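Local coordinates for protein NH(3)-dependent NAD(+) synthetase (Francisella tularensis subsp. holarctica LVS, PDB 3FIU) that belongs to the NAD synthase family of the HUP clan and holds adenosine monophosphate, pyrophosphate and magnesium beside a parallel beta-sheet core, at residues C146-M150 with G151-K155; V183-N186 with I187-A191; Q198-D202 with E203-G207; G207-Y210 with Q211-D214. One frame throughout, in Å; residues are numbered along the deposited sequence.

Contact 1 (C146-M150 with G151-K155). With MG (magnesium ion), chain E.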
loop_
_atom_site.group_PDB
_atom_site.type_symbol
_atom_site.label_atom_id
_atom_site.label_comp_id
_atom_site.label_asym_id
_atom_site.label_seq_id
_atom_site.Cartn_x
_atom_site.Cartn_y
_atom_site.Cartn_z
ATOM N N CYS A 146 -11.705 -15.964 -2.033
ATOM C CA CYS A 146 -10.812 -16.715 -2.951
ATOM C C CYS A 146 -9.524 -15.964 -3.280
ATOM O O CYS A 146 -8.410 -16.493 -3.105
ATOM C CB CYS A 146 -11.515 -17.087 -4.248
ATOM S SG CYS A 146 -13.056 -18.037 -4.032
ATOM N N GLU A 147 -9.671 -14.735 -3.785
ATOM C CA GLU A 147 -8.508 -13.883 -4.050
ATOM C C GLU A 147 -7.645 -13.707 -2.810
ATOM O O GLU A 147 -6.415 -13.837 -2.884
ATOM C CB GLU A 147 -8.949 -12.529 -4.597
ATOM C CG GLU A 147 -9.849 -12.677 -5.780
ATOM C CD GLU A 147 -10.524 -11.361 -6.188
ATOM O OE1 GLU A 147 -10.505 -11.085 -7.390
ATOM O OE2 GLU A 147 -11.021 -10.607 -5.331
ATOM N N TRP A 148 -8.285 -13.433 -1.679
ATOM C CA TRP A 148 -7.562 -13.288 -0.426
ATOM C C TRP A 148 -6.709 -14.550 -0.104
ATOM O O TRP A 148 -5.465 -14.484 0.040
ATOM C CB TRP A 148 -8.516 -12.912 0.723
ATOM C CG TRP A 148 -7.758 -12.220 1.838
ATOM C CD1 TRP A 148 -7.498 -12.708 3.089
ATOM C CD2 TRP A 148 -7.107 -10.933 1.764
ATOM N NE1 TRP A 148 -6.748 -11.793 3.807
ATOM C CE2 TRP A 148 -6.505 -10.696 3.017
ATOM C CE3 TRP A 148 -6.999 -9.950 0.761
ATOM C CZ2 TRP A 148 -5.802 -9.525 3.304
ATOM C CZ3 TRP A 148 -6.280 -8.771 1.044
ATOM C CH2 TRP A 148 -5.690 -8.579 2.308
ATOM N N TYR A 149 -7.367 -15.701 -0.043
ATOM C CA TYR A 149 -6.661 -16.953 0.241
ATOM C C TYR A 149 -5.548 -17.290 -0.750
ATOM O O TYR A 149 -4.477 -17.798 -0.362
ATOM C CB TYR A 149 -7.644 -18.144 0.353
ATOM C CG TYR A 149 -6.981 -19.353 0.983
ATOM C CD1 TYR A 149 -6.965 -19.522 2.371
ATOM C CD2 TYR A 149 -6.335 -20.302 0.196
ATOM C CE1 TYR A 149 -6.323 -20.641 2.956
ATOM C CE2 TYR A 149 -5.706 -21.432 0.770
ATOM C CZ TYR A 149 -5.692 -21.571 2.143
ATOM O OH TYR A 149 -5.061 -22.675 2.695
ATOM N N MET A 150 -5.795 -17.041 -2.030
ATOM C CA MET A 150 -4.827 -17.381 -3.057
ATOM C C MET A 150 -3.723 -16.305 -3.150
ATOM O O MET A 150 -2.755 -16.458 -3.899
ATOM C CB MET A 150 -5.528 -17.545 -4.397
ATOM C CG MET A 150 -6.603 -18.646 -4.412
ATOM S SD MET A 150 -5.769 -20.255 -4.416
ATOM C CE MET A 150 -5.295 -20.376 -6.139
ATOM N N GLY A 151 -3.884 -15.228 -2.384
ATOM C CA GLY A 151 -3.084 -14.013 -2.598
ATOM C C GLY A 151 -3.096 -13.536 -4.055
ATOM O O GLY A 151 -2.062 -13.046 -4.556
ATOM N N TYR A 152 -4.243 -13.665 -4.747
ATOM C CA TYR A 152 -4.347 -13.205 -6.134
ATOM C C TYR A 152 -4.778 -11.731 -6.130
ATOM O O TYR A 152 -5.937 -11.376 -6.462
ATOM C CB TYR A 152 -5.308 -14.071 -6.993
ATOM C CG TYR A 152 -5.107 -13.891 -8.503
ATOM C CD1 TYR A 152 -5.630 -14.795 -9.424
ATOM C CD2 TYR A 152 -4.377 -12.802 -9.008
ATOM C CE1 TYR A 152 -5.442 -14.617 -10.815
ATOM C CE2 TYR A 152 -4.189 -12.615 -10.383
ATOM C CZ TYR A 152 -4.724 -13.523 -11.284
ATOM O OH TYR A 152 -4.508 -13.311 -12.642
ATOM N N PHE A 153 -3.836 -10.902 -5.702
ATOM C CA PHE A 153 -3.987 -9.457 -5.648
ATOM C C PHE A 153 -2.593 -8.860 -5.520
ATOM O O PHE A 153 -1.638 -9.554 -5.150
ATOM C CB PHE A 153 -4.900 -9.013 -4.488
ATOM C CG PHE A 153 -4.393 -9.390 -3.112
ATOM C CD1 PHE A 153 -3.451 -8.585 -2.443
ATOM C CD2 PHE A 153 -4.884 -10.523 -2.463
ATOM C CE1 PHE A 153 -2.996 -8.922 -1.145
ATOM C CE2 PHE A 153 -4.438 -10.876 -1.179
ATOM C CZ PHE A 153 -3.478 -10.067 -0.520
ATOM N N THR A 154 -2.469 -7.581 -5.871
ATOM C CA THR A 154 -1.188 -6.890 -5.772
ATOM C C THR A 154 -1.054 -6.280 -4.389
ATOM O O THR A 154 -1.947 -5.534 -3.928
ATOM C CB THR A 154 -1.106 -5.737 -6.823
ATOM O OG1 THR A 154 -1.264 -6.267 -8.147
ATOM C CG2 THR A 154 0.263 -5.012 -6.716
ATOM N N LYS A 155 0.058 -6.566 -3.708
ATOM C CA LYS A 155 0.319 -5.944 -2.413
ATOM C C LYS A 155 0.447 -4.434 -2.612
ATOM O O LYS A 155 1.245 -4.004 -3.433
ATOM C CB LYS A 155 1.633 -6.474 -1.816
ATOM C CG LYS A 155 1.791 -6.200 -0.332
ATOM C CD LYS A 155 3.131 -6.800 0.151
ATOM C CE LYS A 155 3.194 -6.825 1.667
ATOM N NZ LYS A 155 4.436 -7.547 2.166
HETATM MG MG MG E . -11.538 -9.463 -8.456
HETATM O O HOH W 1 -11.181 -8.300 -6.572
#
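E147 and Y152, with the rings of W148 and F153 lying close by, meet at a Schellman motif that ends helix 145-150. G151 has left-handed helical backbone angles (phi 51°), and the carbonyls of the last turn receive the two amides that follow: E147 O takes Y152 N at 2.9 Å on a lone pair, while W148 O is met by G151 N from above the carbonyl plane.

The E147 side chain leaves this turn for the metal site. Its CB lies 3.7 Å from Y152 O, and CG is directed beside the backbone N, opposite the carbonyl carbon (chi1 -53°). The chain then runs extended to the carboxylate, where OE1 binds the magnesium ion at 2.2 Å. OE2 accepts a bond of 2.6 Å from a water that is itself a magnesium ligand, which would help hold the carboxylate in one rotation. D41 binds the same ion, and both adenosine monophosphate and pyrophosphate touch E147.

The W148 six-membered ring and the F153 ring are nearly parallel, 10° apart, but slid so far that they barely overlap. K240 makes a cation-pi contact with F153. The tightest approach in the aromatic pair is W148 CE3 to F153 CE2, 3.3 Å.

Contact 2 (V183-N186 with I187-A191)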
loop_
_atom_site.group_PDB
_atom_site.type_symbol
_atom_site.label_atom_id
_atom_site.label_comp_id
_atom_site.label_asym_id
_atom_site.label_seq_id
_atom_site.Cartn_x
_atom_site.Cartn_y
_atom_site.Cartn_z
ATOM N N VAL A 183 -26.916 -6.796 -11.386
ATOM C CA VAL A 183 -25.719 -6.386 -12.082
ATOM C C VAL A 183 -25.905 -6.817 -13.543
ATOM O O VAL A 183 -26.437 -7.891 -13.780
ATOM C CB VAL A 183 -24.471 -7.061 -11.402
ATOM C CG1 VAL A 183 -23.269 -7.104 -12.301
ATOM C CG2 VAL A 183 -24.127 -6.368 -10.059
ATOM N N PRO A 184 -25.521 -5.972 -14.527
ATOM C CA PRO A 184 -25.699 -6.366 -15.933
ATOM C C PRO A 184 -25.204 -7.761 -16.303
ATOM O O PRO A 184 -24.109 -8.216 -15.904
ATOM C CB PRO A 184 -24.919 -5.305 -16.689
ATOM C CG PRO A 184 -25.143 -4.106 -15.855
ATOM C CD PRO A 184 -24.954 -4.612 -14.443
ATOM N N LYS A 185 -26.039 -8.423 -17.095
ATOM C CA LYS A 185 -25.797 -9.790 -17.542
ATOM C C LYS A 185 -24.382 -10.103 -18.031
ATOM O O LYS A 185 -23.847 -11.158 -17.681
ATOM C CB LYS A 185 -26.821 -10.143 -18.625
ATOM C CG LYS A 185 -26.659 -11.527 -19.206
ATOM C CD LYS A 185 -27.791 -11.840 -20.191
ATOM C CE LYS A 185 -27.571 -13.181 -20.910
ATOM N NZ LYS A 185 -27.498 -14.319 -19.927
ATOM N N ASN A 186 -23.782 -9.243 -18.870
ATOM C CA ASN A 186 -22.417 -9.540 -19.342
ATOM C C ASN A 186 -21.376 -9.635 -18.236
ATOM O O ASN A 186 -20.415 -10.410 -18.349
ATOM C CB ASN A 186 -21.909 -8.574 -20.408
ATOM C CG ASN A 186 -20.772 -9.173 -21.198
ATOM O OD1 ASN A 186 -20.922 -10.239 -21.785
ATOM N ND2 ASN A 186 -19.619 -8.540 -21.169
ATOM N N ILE A 187 -21.582 -8.865 -17.172
ATOM C CA ILE A 187 -20.682 -8.913 -16.003
ATOM C C ILE A 187 -20.894 -10.233 -15.255
ATOM O O ILE A 187 -19.922 -10.892 -14.866
ATOM C CB ILE A 187 -20.922 -7.710 -15.100
ATOM C CG1 ILE A 187 -20.554 -6.420 -15.884
ATOM C CG2 ILE A 187 -20.110 -7.816 -13.768
ATOM C CD1 ILE A 187 -20.905 -5.130 -15.120
ATOM N N LEU A 188 -22.162 -10.621 -15.084
ATOM C CA LEU A 188 -22.498 -11.932 -14.499
ATOM C C LEU A 188 -21.863 -13.092 -15.267
ATOM O O LEU A 188 -21.416 -14.053 -14.671
ATOM C CB LEU A 188 -24.027 -12.135 -14.424
ATOM C CG LEU A 188 -24.839 -11.221 -13.471
ATOM C CD1 LEU A 188 -26.332 -11.547 -13.510
ATOM C CD2 LEU A 188 -24.314 -11.274 -12.025
ATOM N N ASP A 189 -21.853 -12.996 -16.593
ATOM C CA ASP A 189 -21.513 -14.138 -17.444
ATOM C C ASP A 189 -20.055 -14.229 -17.853
ATOM O O ASP A 189 -19.616 -15.302 -18.297
ATOM C CB ASP A 189 -22.377 -14.135 -18.721
ATOM C CG ASP A 189 -23.848 -14.374 -18.436
ATOM O OD1 ASP A 189 -24.214 -14.673 -17.281
ATOM O OD2 ASP A 189 -24.660 -14.236 -19.376
ATOM N N LYS A 190 -19.317 -13.122 -17.748
ATOM C CA LYS A 190 -17.947 -13.073 -18.267
ATOM C C LYS A 190 -16.992 -13.853 -17.372
ATOM O O LYS A 190 -17.279 -14.079 -16.205
ATOM C CB LYS A 190 -17.443 -11.641 -18.505
ATOM C CG LYS A 190 -17.142 -10.820 -17.267
ATOM C CD LYS A 190 -16.374 -9.469 -17.607
ATOM C CE LYS A 190 -17.206 -8.510 -18.457
ATOM N NZ LYS A 190 -16.765 -7.071 -18.362
ATOM N N ALA A 191 -15.876 -14.280 -17.950
ATOM C CA ALA A 191 -14.801 -14.913 -17.185
ATOM C C ALA A 191 -14.116 -13.908 -16.242
ATOM O O ALA A 191 -13.671 -12.840 -16.712
ATOM C CB ALA A 191 -13.745 -15.501 -18.165
#
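P184 carries the N-cap of the short helix 185-189, and its carbonyl turns into the first turn. P184 O takes a hydrogen bond from L188 N at 3.2 Å and a weak one from I187 N; K185 O accepts D189 N at 2.9 Å. At the far end K190 N reaches N186 O only weakly as the chain leaves helical angles.

One solvent-facing side carries an i to i+4 salt bridge. The K185 chain stretches out with CG opposite its backbone N (chi1 178°) and bends only at the last torsion (chi4 60°), which brings NZ back to D189 OD2 at 2.9 Å. The ammonium uses the syn lone pair of that oxygen, and the lysine CG also passes 3.4 Å from OD2, so the aliphatic part of the chain lies against the carboxylate.

On the buried side, the V183 and I187 side chains cross at about a right angle, with V183 CG1 3.6 Å from I187 CG2, while the I187 branch ending in CD1 runs alongside the P184 ring. K190 CE passes N186 ND2 at 3.6 Å, but the polar ends of both residues have partners on helix 68-81: N186 ND2 binds D73, and K190 NZ makes salt bridges with D70 and D73.

V183, I187 and L188 rest on helix 40-51, and P184, N186 and I187 on helix 68-81, so this single turn packs against both.

Contact 3 (Q198-D202 with E203-G207). With NA (sodium ion), chain I.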
loop_
_atom_site.group_PDB
_atom_site.type_symbol
_atom_site.label_atom_id
_atom_site.label_comp_id
_atom_site.label_asym_id
_atom_site.label_seq_id
_atom_site.Cartn_x
_atom_site.Cartn_y
_atom_site.Cartn_z
ATOM N N GLN A 198 -6.004 -9.823 -23.708
ATOM C CA GLN A 198 -7.230 -10.358 -24.259
ATOM C C GLN A 198 -7.295 -11.871 -24.074
ATOM O O GLN A 198 -6.378 -12.604 -24.467
ATOM C CB GLN A 198 -7.360 -10.002 -25.741
ATOM C CG GLN A 198 -8.783 -10.159 -26.254
ATOM C CD GLN A 198 -8.864 -10.179 -27.761
ATOM O OE1 GLN A 198 -8.332 -11.078 -28.409
ATOM N NE2 GLN A 198 -9.542 -9.187 -28.332
ATOM N N GLY A 199 -8.376 -12.333 -23.459
ATOM C CA GLY A 199 -8.525 -13.754 -23.190
ATOM C C GLY A 199 -7.906 -14.243 -21.893
ATOM O O GLY A 199 -8.024 -15.429 -21.572
ATOM N N GLN A 200 -7.242 -13.366 -21.131
ATOM C CA GLN A 200 -6.699 -13.798 -19.835
ATOM C C GLN A 200 -7.841 -14.163 -18.883
ATOM O O GLN A 200 -8.825 -13.444 -18.794
ATOM C CB GLN A 200 -5.789 -12.729 -19.204
ATOM C CG GLN A 200 -5.292 -13.099 -17.804
ATOM C CD GLN A 200 -4.679 -11.924 -17.004
ATOM O OE1 GLN A 200 -5.261 -10.834 -16.896
ATOM N NE2 GLN A 200 -3.527 -12.176 -16.398
ATOM N N THR A 201 -7.737 -15.297 -18.189
ATOM C CA THR A 201 -8.755 -15.640 -17.196
ATOM C C THR A 201 -8.099 -16.053 -15.888
ATOM O O THR A 201 -7.035 -16.690 -15.880
ATOM C CB THR A 201 -9.723 -16.787 -17.649
ATOM O OG1 THR A 201 -8.989 -18.023 -17.709
ATOM C CG2 THR A 201 -10.362 -16.484 -19.009
ATOM N N ASP A 202 -8.733 -15.690 -14.778
ATOM C CA ASP A 202 -8.212 -16.044 -13.464
ATOM C C ASP A 202 -7.987 -17.564 -13.328
ATOM O O ASP A 202 -6.983 -18.008 -12.766
ATOM C CB ASP A 202 -9.196 -15.630 -12.386
ATOM C CG ASP A 202 -9.299 -14.119 -12.217
ATOM O OD1 ASP A 202 -8.668 -13.350 -12.985
ATOM O OD2 ASP A 202 -10.043 -13.713 -11.305
ATOM N N GLU A 203 -8.943 -18.345 -13.824
ATOM C CA GLU A 203 -8.890 -19.792 -13.632
ATOM C C GLU A 203 -7.727 -20.428 -14.404
ATOM O O GLU A 203 -7.048 -21.317 -13.862
ATOM C CB GLU A 203 -10.234 -20.410 -13.984
ATOM C CG GLU A 203 -11.320 -19.996 -12.994
ATOM C CD GLU A 203 -12.621 -20.729 -13.240
ATOM O OE1 GLU A 203 -12.841 -21.145 -14.401
ATOM O OE2 GLU A 203 -13.414 -20.884 -12.290
ATOM N N ASP A 204 -7.459 -19.924 -15.621
ATOM C CA ASP A 204 -6.298 -20.337 -16.422
ATOM C C ASP A 204 -5.019 -19.946 -15.726
ATOM O O ASP A 204 -4.014 -20.659 -15.786
ATOM C CB ASP A 204 -6.269 -19.627 -17.778
ATOM C CG ASP A 204 -7.057 -20.340 -18.845
ATOM O OD1 ASP A 204 -7.947 -21.158 -18.524
ATOM O OD2 ASP A 204 -6.777 -20.065 -20.036
ATOM N N GLU A 205 -5.036 -18.775 -15.101
ATOM C CA GLU A 205 -3.848 -18.249 -14.458
ATOM C C GLU A 205 -3.505 -19.070 -13.227
ATOM O O GLU A 205 -2.352 -19.462 -13.027
ATOM C CB GLU A 205 -4.080 -16.791 -14.073
ATOM C CG GLU A 205 -2.827 -15.990 -14.089
ATOM C CD GLU A 205 -2.405 -15.581 -15.496
ATOM O OE1 GLU A 205 -2.069 -14.398 -15.664
ATOM O OE2 GLU A 205 -2.402 -16.422 -16.424
ATOM N N MET A 206 -4.514 -19.336 -12.408
ATOM C CA MET A 206 -4.294 -20.078 -11.177
ATOM C C MET A 206 -4.100 -21.583 -11.420
ATOM O O MET A 206 -3.474 -22.243 -10.597
ATOM C CB MET A 206 -5.436 -19.862 -10.196
ATOM C CG MET A 206 -5.613 -18.408 -9.745
ATOM S SD MET A 206 -7.028 -18.205 -8.686
ATOM C CE MET A 206 -8.392 -18.739 -9.705
ATOM N N GLY A 207 -4.630 -22.106 -12.534
ATOM C CA GLY A 207 -4.643 -23.562 -12.803
ATOM C C GLY A 207 -5.682 -24.333 -11.988
ATOM O O GLY A 207 -5.601 -25.558 -11.823
HETATM NA NA NA I . -9.711 -11.295 -11.187
HETATM O O HOH W 2 -8.075 -11.904 -9.080
#
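Q200 and E205 meet with their flat ends turned steeply to one another, the amide and carboxylate planes being 78° apart. Q200 NE2 donates to E205 OE1 at 2.8 Å; the acceptor lies near the amide plane, but the N-H arrives from above the carboxylate plane, 49° out of it. Opposing torsional habits bring the two together: Q200 runs extended from its backbone, whereas E205 folds back at chi2 (79°). Q200 OE1 accepts from L196 N, so both ends of the amide are held and its flip is settled.

T201 and D204 cross at a slant. The threonine hydroxyl sits between its own backbone N and carbonyl carbon, where OG1 accepts D204 N at 3.2 Å. The D204 carboxylate stays beside that hydroxyl without bonding to it. Backbone bonds from E205 N to T201 O and from M206 N to D202 O continue the turn.

D202 carries its carboxylate to the sodium ion, gripping it unevenly, with OD2 at 2.4 Å and OD1 at 2.9 Å; a water is a further ligand, and three atoms from outside the segments also bind the ion. OD2 is also bonded to Y210 OH, a second-shell contact that would help fix the tilt of the group. The methyl CE of M206 comes within 3.4 Å of D202 O.

This is a threonine N-cap at the start of helix 202-206, set so that the first helical residue, D202, faces the pyrophosphate pocket.

Contact 4 (G207-Y210 with Q211-D214)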
loop_
_atom_site.group_PDB
_atom_site.type_symbol
_atom_site.label_atom_id
_atom_site.label_comp_id
_atom_site.label_asym_id
_atom_site.label_seq_id
_atom_site.Cartn_x
_atom_site.Cartn_y
_atom_site.Cartn_z
ATOM N N GLY A 207 -4.630 -22.106 -12.534
ATOM C CA GLY A 207 -4.643 -23.562 -12.803
ATOM C C GLY A 207 -5.682 -24.333 -11.988
ATOM O O GLY A 207 -5.601 -25.558 -11.823
ATOM N N VAL A 208 -6.676 -23.614 -11.489
ATOM C CA VAL A 208 -7.655 -24.165 -10.552
ATOM C C VAL A 208 -8.899 -23.318 -10.674
ATOM O O VAL A 208 -8.798 -22.108 -10.888
ATOM C CB VAL A 208 -7.094 -24.260 -9.103
ATOM C CG1 VAL A 208 -6.776 -22.880 -8.497
ATOM C CG2 VAL A 208 -8.029 -25.011 -8.197
ATOM N N THR A 209 -10.066 -23.948 -10.606
ATOM C CA THR A 209 -11.317 -23.238 -10.840
ATOM C C THR A 209 -11.795 -22.574 -9.560
ATOM O O THR A 209 -11.403 -22.967 -8.441
ATOM C CB THR A 209 -12.438 -24.182 -11.346
ATOM O OG1 THR A 209 -12.781 -25.104 -10.303
ATOM C CG2 THR A 209 -12.020 -24.933 -12.593
ATOM N N TYR A 210 -12.634 -21.555 -9.701
ATOM C CA TYR A 210 -13.230 -20.956 -8.512
ATOM C C TYR A 210 -14.080 -21.945 -7.746
ATOM O O TYR A 210 -14.159 -21.858 -6.523
ATOM C CB TYR A 210 -14.023 -19.673 -8.820
ATOM C CG TYR A 210 -13.100 -18.471 -8.989
ATOM C CD1 TYR A 210 -12.825 -17.933 -10.271
ATOM C CD2 TYR A 210 -12.466 -17.890 -7.869
ATOM C CE1 TYR A 210 -11.943 -16.825 -10.419
ATOM C CE2 TYR A 210 -11.611 -16.799 -8.012
ATOM C CZ TYR A 210 -11.357 -16.270 -9.277
ATOM O OH TYR A 210 -10.509 -15.175 -9.371
ATOM N N GLN A 211 -14.716 -22.883 -8.444
ATOM C CA GLN A 211 -15.557 -23.855 -7.734
ATOM C C GLN A 211 -14.694 -24.719 -6.811
ATOM O O GLN A 211 -15.077 -24.982 -5.661
ATOM C CB GLN A 211 -16.381 -24.731 -8.683
ATOM C CG GLN A 211 -17.541 -25.456 -7.949
ATOM C CD GLN A 211 -18.413 -24.497 -7.129
ATOM O OE1 GLN A 211 -18.953 -23.518 -7.660
ATOM N NE2 GLN A 211 -18.536 -24.762 -5.823
ATOM N N GLU A 212 -13.527 -25.114 -7.317
ATOM C CA GLU A 212 -12.530 -25.849 -6.528
ATOM C C GLU A 212 -12.032 -25.040 -5.344
ATOM O O GLU A 212 -12.019 -25.545 -4.223
ATOM C CB GLU A 212 -11.375 -26.335 -7.407
ATOM C CG GLU A 212 -11.764 -27.541 -8.247
ATOM C CD GLU A 212 -10.803 -27.835 -9.384
ATOM O OE1 GLU A 212 -10.315 -26.898 -10.047
ATOM O OE2 GLU A 212 -10.539 -29.031 -9.624
ATOM N N ILE A 213 -11.649 -23.776 -5.568
ATOM C CA ILE A 213 -11.214 -22.959 -4.434
ATOM C C ILE A 213 -12.347 -22.803 -3.415
ATOM O O ILE A 213 -12.117 -22.923 -2.211
ATOM C CB ILE A 213 -10.622 -21.560 -4.858
ATOM C CG1 ILE A 213 -9.480 -21.711 -5.886
ATOM C CG2 ILE A 213 -10.173 -20.754 -3.623
ATOM C CD1 ILE A 213 -9.217 -20.427 -6.681
ATOM N N ASP A 214 -13.577 -22.569 -3.889
ATOM C CA ASP A 214 -14.703 -22.343 -2.996
ATOM C C ASP A 214 -14.953 -23.622 -2.159
ATOM O O ASP A 214 -15.186 -23.550 -0.951
ATOM C CB ASP A 214 -15.999 -22.057 -3.766
ATOM C CG ASP A 214 -16.110 -20.608 -4.281
ATOM O OD1 ASP A 214 -15.239 -19.759 -3.973
ATOM O OD2 ASP A 214 -17.125 -20.324 -4.973
#
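T209 and E212 close on each other at the start of helix 210-218, each side chain taking the backbone N-H of the other. Q211, the first residue of the second segment, brings its CB to 4.0 Å from T209 OG1; its amide end turns along the helix to D215.

E212 comes next; its chain runs extended beyond CG back past the helix start, and OE1 receives T209 N at 3.0 Å in an almost straight bond (174°), met nearly end-on to the C-O bond. In return E212 N donates to T209 OG1 at 3.1 Å. V208 CG2 covers the same carboxylate oxygen at 3.5 Å, so an apolar methyl flanks this polar pair.

I213 points its side chain back at the loop. CD1 lies 3.9 Å from V208 CG1, the two chains crossing at about a right angle, and it also comes within 4.3 Å of Y210 CD2. Its amide bonds to T209 O.

D214 N follows with a bond of 2.8 Å to Y210 O. The D214 carboxylate leaves the turn to receive the amides of K171 and S172, two residues of helix 171-180, while the ring of Y210, bonded to D202 through its OH, makes a cation-pi contact with K171.

Reciprocal side-chain to backbone bonds between T209 and E212 define a capping box, with V208 and I213 packed together next to it.

How the contacts relate
From the N terminus, contact 1 comes first, turning the chain out of helix 145-150. Contact 2 follows after helix 171-180 as the one-turn helix 185-189. Contact 3 opens helix 202-206, and contact 4, which shares G207 with it, opens helix 210-218. All four are local and run in series; none nests in or crosses another. In space contacts 1, 3 and 4 pack together: M150 lies on M206, V208 and I213, and Y152 against E205. Contacts 3 and 4 are joined by E203 OE2 and Y210 N, while contact 2 touches contact 3 through A191 alone. E147 of contact 1, a magnesium ligand, and D202 of contact 3, a sodium ligand, both touch the pyrophosphate.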